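Local structure of 5-Carboxyvanillate Decarboxylase (Novosphingobium aromaticivorans, 4QRN) at residues F251-G265 with Y301-V313. The protein probably decarboxylates 5-carboxyvanillate at a metal site that holds manganese here, as a member of the amidohydrolase superfamily. Residues are numbered along the deposited sequence; the frame is centred on the assembly and turned at random.
With 1DF (4-hydroxy-3-methoxy-5-nitrobenzoic acid), chain F.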
loop_
_atom_site.group_PDB
_atom_site.type_symbol
_atom_site.label_atom_id
_atom_site.label_comp_id
_atom_site.label_asym_id
_atom_site.label_seq_id
_atom_site.Cartn_x
_atom_site.Cartn_y
_atom_site.Cartn_z
ATOM N N PHE A 251 -13.333 1.012 16.844
ATOM C CA PHE A 251 -12.833 0.443 18.090
ATOM C C PHE A 251 -13.108 1.322 19.299
ATOM O O PHE A 251 -12.906 0.873 20.431
ATOM C CB PHE A 251 -11.346 0.145 17.986
ATOM C CG PHE A 251 -11.009 -0.851 16.923
ATOM C CD1 PHE A 251 -11.625 -2.099 16.889
ATOM C CD2 PHE A 251 -10.096 -0.540 15.938
ATOM C CE1 PHE A 251 -11.289 -3.043 15.909
ATOM C CE2 PHE A 251 -9.750 -1.486 14.954
ATOM C CZ PHE A 251 -10.366 -2.730 14.931
ATOM N N ASP A 252 -13.569 2.556 19.082
ATOM C CA ASP A 252 -14.137 3.321 20.182
ATOM C C ASP A 252 -15.576 2.875 20.443
ATOM O O ASP A 252 -16.023 2.804 21.582
ATOM C CB ASP A 252 -14.088 4.828 19.865
ATOM C CG ASP A 252 -12.676 5.396 19.865
ATOM O OD1 ASP A 252 -11.741 4.695 20.322
ATOM O OD2 ASP A 252 -12.510 6.556 19.425
ATOM N N LYS A 253 -16.292 2.561 19.376
ATOM C CA LYS A 253 -17.653 2.080 19.491
ATOM C C LYS A 253 -17.673 0.679 20.109
ATOM O O LYS A 253 -18.536 0.373 20.939
ATOM C CB LYS A 253 -18.330 2.095 18.122
ATOM C CG LYS A 253 -19.815 1.817 18.160
ATOM C CD LYS A 253 -20.444 2.114 16.817
ATOM C CE LYS A 253 -21.958 1.929 16.894
ATOM N NZ LYS A 253 -22.697 2.457 15.713
ATOM N N TYR A 254 -16.705 -0.149 19.701
ATOM C CA TYR A 254 -16.640 -1.555 20.100
ATOM C C TYR A 254 -15.230 -1.875 20.603
ATOM O O TYR A 254 -14.429 -2.472 19.883
ATOM C CB TYR A 254 -16.999 -2.460 18.911
ATOM C CG TYR A 254 -18.402 -2.219 18.411
ATOM C CD1 TYR A 254 -19.497 -2.473 19.238
ATOM C CD2 TYR A 254 -18.640 -1.701 17.144
ATOM C CE1 TYR A 254 -20.783 -2.242 18.806
ATOM C CE2 TYR A 254 -19.933 -1.465 16.706
ATOM C CZ TYR A 254 -20.996 -1.728 17.542
ATOM O OH TYR A 254 -22.294 -1.489 17.134
ATOM N N PRO A 255 -14.909 -1.482 21.843
ATOM C CA PRO A 255 -13.522 -1.620 22.311
ATOM C C PRO A 255 -13.037 -3.055 22.402
ATOM O O PRO A 255 -11.823 -3.266 22.361
ATOM C CB PRO A 255 -13.556 -0.967 23.706
ATOM C CG PRO A 255 -14.743 -0.091 23.679
ATOM C CD PRO A 255 -15.733 -0.702 22.773
ATOM N N SER A 256 -13.932 -4.028 22.523
ATOM C CA SER A 256 -13.488 -5.422 22.586
ATOM C C SER A 256 -13.194 -6.020 21.211
ATOM O O SER A 256 -12.570 -7.073 21.133
ATOM C CB SER A 256 -14.517 -6.299 23.291
ATOM O OG SER A 256 -15.680 -6.496 22.516
ATOM N N LEU A 257 -13.663 -5.379 20.148
ATOM C CA LEU A 257 -13.588 -5.999 18.823
ATOM C C LEU A 257 -12.163 -6.198 18.343
ATOM O O LEU A 257 -11.354 -5.269 18.396
ATOM C CB LEU A 257 -14.339 -5.112 17.837
ATOM C CG LEU A 257 -14.358 -5.561 16.381
ATOM C CD1 LEU A 257 -15.199 -6.813 16.219
ATOM C CD2 LEU A 257 -14.883 -4.425 15.511
ATOM N N GLN A 258 -11.881 -7.402 17.854
ATOM C CA GLN A 258 -10.604 -7.704 17.228
ATOM C C GLN A 258 -10.834 -7.909 15.734
ATOM O O GLN A 258 -11.695 -8.695 15.341
ATOM C CB GLN A 258 -9.979 -8.975 17.813
ATOM C CG GLN A 258 -9.774 -8.892 19.326
ATOM C CD GLN A 258 -8.793 -7.797 19.710
ATOM O OE1 GLN A 258 -7.675 -7.762 19.202
ATOM N NE2 GLN A 258 -9.220 -6.863 20.571
ATOM N N ILE A 259 -10.047 -7.197 14.919
ATOM C CA ILE A 259 -10.038 -7.397 13.475
ATOM C C ILE A 259 -8.682 -7.942 13.070
ATOM O O ILE A 259 -7.640 -7.370 13.407
ATOM C CB ILE A 259 -10.379 -6.121 12.682
ATOM C CG1 ILE A 259 -11.784 -5.637 13.064
ATOM C CG2 ILE A 259 -10.251 -6.416 11.162
ATOM C CD1 ILE A 259 -12.251 -4.367 12.319
ATOM N N MET A 260 -8.711 -9.065 12.349
ATOM C CA MET A 260 -7.534 -9.706 11.777
ATOM C C MET A 260 -7.403 -9.368 10.303
ATOM O O MET A 260 -8.402 -9.340 9.593
ATOM C CB MET A 260 -7.688 -11.226 11.911
ATOM C CG MET A 260 -7.758 -11.745 13.321
ATOM S SD MET A 260 -8.291 -13.470 13.351
ATOM C CE MET A 260 -8.009 -13.845 15.060
ATOM N N VAL A 261 -6.169 -9.134 9.869
ATOM C CA VAL A 261 -5.860 -9.037 8.448
ATOM C C VAL A 261 -4.589 -9.827 8.178
ATOM O O VAL A 261 -3.753 -10.043 9.069
ATOM C CB VAL A 261 -5.699 -7.590 7.954
ATOM C CG1 VAL A 261 -7.034 -6.851 7.968
ATOM C CG2 VAL A 261 -4.654 -6.852 8.780
ATOM N N GLY A 262 -4.472 -10.273 6.940
ATOM C CA GLY A 262 -3.333 -11.029 6.472
ATOM C C GLY A 262 -2.269 -10.163 5.827
ATOM O O GLY A 262 -2.223 -8.939 5.981
ATOM N N HIS A 263 -1.352 -10.847 5.130
ATOM C CA HIS A 263 -0.398 -10.190 4.247
ATOM C C HIS A 263 0.369 -9.109 4.996
ATOM O O HIS A 263 0.637 -8.029 4.476
ATOM C CB HIS A 263 -1.101 -9.692 2.965
ATOM C CG HIS A 263 -2.072 -10.709 2.458
ATOM N ND1 HIS A 263 -3.427 -10.587 2.662
ATOM C CD2 HIS A 263 -1.876 -11.950 1.939
ATOM C CE1 HIS A 263 -4.028 -11.686 2.228
ATOM N NE2 HIS A 263 -3.110 -12.529 1.788
ATOM N N MET A 264 0.790 -9.467 6.214
ATOM C CA MET A 264 1.634 -8.601 7.028
ATOM C C MET A 264 0.975 -7.267 7.346
ATOM O O MET A 264 1.652 -6.263 7.613
ATOM C CB MET A 264 3.028 -8.413 6.388
ATOM C CG MET A 264 4.209 -8.618 7.333
ATOM S SD MET A 264 4.415 -10.369 7.794
ATOM C CE MET A 264 3.641 -10.429 9.383
ATOM N N GLY A 265 -0.352 -7.265 7.428
ATOM C CA GLY A 265 -1.070 -6.062 7.839
ATOM C C GLY A 265 -1.439 -5.142 6.689
ATOM O O GLY A 265 -1.814 -3.996 6.931
ATOM N N TYR A 301 -4.583 1.589 18.282
ATOM C CA TYR A 301 -5.537 0.580 17.825
ATOM C C TYR A 301 -4.820 -0.644 17.282
ATOM O O TYR A 301 -5.322 -1.751 17.445
ATOM C CB TYR A 301 -6.503 1.134 16.761
ATOM C CG TYR A 301 -7.390 2.228 17.308
ATOM C CD1 TYR A 301 -8.293 1.969 18.344
ATOM C CD2 TYR A 301 -7.302 3.524 16.825
ATOM C CE1 TYR A 301 -9.091 2.975 18.861
ATOM C CE2 TYR A 301 -8.078 4.532 17.338
ATOM C CZ TYR A 301 -8.966 4.259 18.357
ATOM O OH TYR A 301 -9.698 5.307 18.864
ATOM N N LEU A 302 -3.682 -0.470 16.615
ATOM C CA LEU A 302 -2.957 -1.659 16.154
ATOM C C LEU A 302 -2.547 -2.530 17.320
ATOM O O LEU A 302 -2.573 -3.752 17.218
ATOM C CB LEU A 302 -1.727 -1.307 15.335
ATOM C CG LEU A 302 -1.981 -0.659 13.986
ATOM C CD1 LEU A 302 -0.641 -0.518 13.298
ATOM C CD2 LEU A 302 -2.943 -1.458 13.131
ATOM N N LYS A 303 -2.188 -1.920 18.435
ATOM C CA LYS A 303 -1.701 -2.680 19.571
ATOM C C LYS A 303 -2.816 -3.286 20.423
ATOM O O LYS A 303 -2.546 -4.206 21.180
ATOM C CB LYS A 303 -0.788 -1.808 20.423
ATOM C CG LYS A 303 0.532 -1.479 19.728
ATOM C CD LYS A 303 1.404 -0.616 20.613
ATOM C CE LYS A 303 2.805 -0.458 20.058
ATOM N NZ LYS A 303 3.662 0.311 21.001
ATOM N N SER A 304 -4.049 -2.797 20.308
ATOM C CA SER A 304 -5.147 -3.305 21.145
ATOM C C SER A 304 -6.272 -4.002 20.394
ATOM O O SER A 304 -6.994 -4.785 21.021
ATOM C CB SER A 304 -5.745 -2.190 21.973
ATOM O OG SER A 304 -6.246 -1.164 21.164
ATOM N N ASN A 305 -6.444 -3.720 19.108
ATOM C CA ASN A 305 -7.628 -4.193 18.382
ATOM C C ASN A 305 -7.360 -4.830 17.036
ATOM O O ASN A 305 -8.288 -5.395 16.469
ATOM C CB ASN A 305 -8.630 -3.055 18.170
ATOM C CG ASN A 305 -9.189 -2.532 19.462
ATOM O OD1 ASN A 305 -8.672 -1.567 20.047
ATOM N ND2 ASN A 305 -10.249 -3.162 19.932
ATOM N N VAL A 306 -6.141 -4.768 16.515
ATOM C CA VAL A 306 -5.827 -5.360 15.220
ATOM C C VAL A 306 -4.837 -6.494 15.406
ATOM O O VAL A 306 -3.959 -6.437 16.262
ATOM C CB VAL A 306 -5.285 -4.293 14.247
ATOM C CG1 VAL A 306 -4.938 -4.905 12.885
ATOM C CG2 VAL A 306 -6.318 -3.168 14.092
ATOM N N LEU A 307 -5.007 -7.545 14.621
ATOM C CA LEU A 307 -4.163 -8.732 14.653
ATOM C C LEU A 307 -3.737 -9.010 13.212
ATOM O O LEU A 307 -4.505 -8.747 12.280
ATOM C CB LEU A 307 -4.970 -9.914 15.187
ATOM C CG LEU A 307 -5.457 -9.751 16.635
ATOM C CD1 LEU A 307 -6.528 -10.780 16.943
ATOM C CD2 LEU A 307 -4.286 -9.847 17.649
ATOM N N VAL A 308 -2.523 -9.517 13.036
ATOM C CA VAL A 308 -1.973 -9.687 11.699
ATOM C C VAL A 308 -1.461 -11.088 11.498
ATOM O O VAL A 308 -0.907 -11.712 12.418
ATOM C CB VAL A 308 -0.820 -8.672 11.487
ATOM C CG1 VAL A 308 0.079 -9.031 10.312
ATOM C CG2 VAL A 308 -1.389 -7.282 11.349
ATOM N N THR A 309 -1.635 -11.592 10.285
ATOM C CA THR A 309 -0.980 -12.831 9.879
ATOM C C THR A 309 0.034 -12.523 8.776
ATOM O O THR A 309 -0.036 -11.495 8.115
ATOM C CB THR A 309 -1.956 -13.921 9.403
ATOM O OG1 THR A 309 -2.277 -13.703 8.014
ATOM C CG2 THR A 309 -3.218 -13.976 10.259
ATOM N N ASN A 310 0.947 -13.470 8.545
ATOM C CA ASN A 310 1.934 -13.326 7.474
ATOM C C ASN A 310 1.542 -14.033 6.184
ATOM O O ASN A 310 2.427 -14.395 5.407
ATOM C CB ASN A 310 3.321 -13.818 7.900
ATOM C CG ASN A 310 3.439 -15.312 7.803
ATOM O OD1 ASN A 310 2.570 -16.027 8.284
ATOM N ND2 ASN A 310 4.517 -15.799 7.196
ATOM N N SER A 311 0.249 -14.228 5.917
ATOM C CA SER A 311 -0.117 -14.895 4.675
ATOM C C SER A 311 0.572 -14.243 3.483
ATOM O O SER A 311 0.583 -13.023 3.357
ATOM C CB SER A 311 -1.633 -14.902 4.474
ATOM O OG SER A 311 -2.134 -13.586 4.643
ATOM N N GLY A 312 1.182 -15.060 2.624
ATOM C CA GLY A 312 1.859 -14.569 1.449
ATOM C C GLY A 312 3.184 -13.868 1.678
ATOM O O GLY A 312 3.804 -13.410 0.696
ATOM N N VAL A 313 3.622 -13.773 2.936
ATOM C CA VAL A 313 4.802 -12.986 3.281
ATOM C C VAL A 313 5.687 -13.851 4.179
ATOM O O VAL A 313 5.773 -13.664 5.404
ATOM C CB VAL A 313 4.428 -11.641 3.927
ATOM C CG1 VAL A 313 5.699 -10.826 4.197
ATOM C CG2 VAL A 313 3.518 -10.853 2.991
HETATM C C1 1DF F . -5.103 -15.186 -4.305
HETATM C CO1 1DF F . -4.416 -14.907 -3.157
HETATM C CO2 1DF F . -6.500 -15.385 -4.241
HETATM C CM1 1DF F . -5.174 -14.939 -1.939
HETATM C CM2 1DF F . -7.151 -15.544 -3.034
HETATM O OM 1DF F . -8.490 -15.787 -2.917
HETATM C CZ 1DF F . -6.467 -15.445 -1.832
HETATM C CC 1DF F . -4.440 -15.211 -5.632
HETATM C CV 1DF F . -9.287 -15.629 -4.092
HETATM O O1 1DF F . -3.184 -15.548 -5.676
HETATM O O2 1DF F . -5.107 -14.934 -6.635
HETATM O O3 1DF F . -7.009 -15.755 -0.690
HETATM N N 1DF F . -4.555 -14.166 -0.808
HETATM O O11 1DF F . -5.124 -13.985 0.232
HETATM O O22 1DF F . -3.470 -13.567 -1.047
HETATM O O HOH W 1 -9.530 -4.770 23.074
#
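Asn-305 CB sits over the centre of the Phe-251 ring, 3.3 Å from its centroid, and the Asn-305 amide stacks on the same face with the planes 18° apart. Both N-H groups of ND2 are spent on the turn after helix 251-253: ND2 donates almost straight to Leu-257 O (2.8 Å, 176°) and, from above the carbonyl plane, to Pro-255 O. These two bonds fix the rotation of the amide. With CG anti to the carbonyl carbon (chi1 -61°), the Phe-251 ring reaches Asn-305, and its CE2 touches Val-306 CG2. Replacing Phe-251 with an alanine is likely to leave the Asn-305 amide without the surface it stacks on and to open a gap beside Val-306 CG2. Further out, Tyr-301 OH donates to Asp-252 OD1 (2.6 Å), on the syn side of OD1 but well out of the carboxylate plane, and Gln-258 NE2 reaches Ser-304 O while Arg-330 takes its OE1.

From this end, strands 259-261 and 306-309 run parallel, starting with Ile-259 N to Asn-305 O (3.0 Å). Beyond their C-terminal ends Ser-311 OG, itself bonded to the metal ligand Glu-41, lies over one face of the His-263 ring and accepts a bond from His-263 N (2.9 Å). His-263 ND1 is hydrogen-bonded to Glu-266, and NE2 to Asp-336 and, weakly, to inhibitor nitro oxygen O11. Second-shell Ser-311 and pocket residue His-263 thus follow neighbouring parallel strands beside the manganese site, as in the amidohydrolase (beta/alpha)8 barrel.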